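Local coordinates for gram-negative insecticidal protein (Chromobacterium piscinae, PDB 6FBM) that kills insects as a toxin of the MACPF and beta-tripod families and probably acts by forming pores in membranes, at the interface of chains A and B. Sequence-based numbering; all coordinates share one arbitrary frame. Chains: chain A/B, Gram-negative insecticidal protein.

The interface of chains A and B. Residues chain A 47, 49, 58; chain B 268.
A helix end of the MACPF region of chain B, B:Asp268 near the C-terminus of helix 255-269, rests against a beta-hairpin of chain A formed by strands 47-52 and 55-60. The two-residue connection between the strands fits a hairpin, as does the 4.4 Å between the CA atoms of A:Ser49 and A:Thr58, which stand opposite each other. A:Leu47, A:Ser49 and A:Thr58 all turn their side chains towards the aspartate, which loses 56 Å² of surface to chain A.

The carboxylate meets A:Ser49 through the serine methylene: CB of A:Ser49 is 3.3 Å from OD1 of B:Asp268. It sits over one face of the carboxylate, displaced towards the OD1 end, the line from CG of B:Asp268 to that CB leaning about 39° from the plane normal. The serine hydroxyl OG lies between its own backbone N and carbonyl carbon (chi1 84°), which carries it beyond the oxygen end of the carboxylate but still raised above the plane, on the face that CB covers. At 3.5 Å from OD1, OG of A:Ser49 makes a polar approach too long to count as a hydrogen bond in this model.

On the backbone side, the carbonyl oxygen of B:Asp268 faces two methyl groups. CG2 of A:Thr58 approaches this O to 3.5 Å from the flank, with a C=O···CG2 angle near 115°. CD1 of A:Leu47 lies more nearly ahead of the carbonyl than CG2 does, but its 3.8 Å from O and only 6 Å² of hidden leucine surface indicate a marginal touch.

The threonine methyl also packs on the aspartate stem, reaching CA and CB. Unlike surfaces of two copies of the same protein meet in this patch, and the whole interface is not an exact two-fold; it may not be a biological assembly contact. CG2 of A:Thr58 lies 3.9 Å from CA of B:Asp268.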
# COMPACT_ATOMS: atom_id res chain seq x y z
N LEU A 47 12.73 -5.86 27.65
CA LEU A 47 12.62 -4.65 26.88
C LEU A 47 11.78 -3.62 27.61
O LEU A 47 10.82 -3.96 28.31
CB LEU A 47 11.96 -4.92 25.51
CG LEU A 47 12.62 -5.99 24.64
CD1 LEU A 47 11.79 -6.28 23.42
CD2 LEU A 47 14.04 -5.59 24.26
N SER A 49 9.58 -0.02 26.92
CA SER A 49 8.95 0.73 25.86
C SER A 49 8.94 2.20 26.22
O SER A 49 8.89 2.58 27.37
CB SER A 49 7.56 0.17 25.53
OG SER A 49 6.54 0.68 26.39
N THR A 58 10.41 -0.05 21.40
CA THR A 58 11.01 -0.92 22.40
C THR A 58 12.51 -0.98 22.22
O THR A 58 13.03 -0.75 21.13
CB THR A 58 10.42 -2.33 22.33
OG1 THR A 58 10.58 -2.84 21.02
CG2 THR A 58 8.93 -2.31 22.71
N ASP B 268 4.63 -5.21 23.62
CA ASP B 268 6.03 -4.81 23.61
C ASP B 268 6.93 -5.92 23.09
O ASP B 268 8.09 -5.67 22.74
CB ASP B 268 6.49 -4.39 25.01
CG ASP B 268 5.79 -3.16 25.50
OD1 ASP B 268 5.46 -2.21 24.77
OD2 ASP B 268 5.63 -3.10 26.72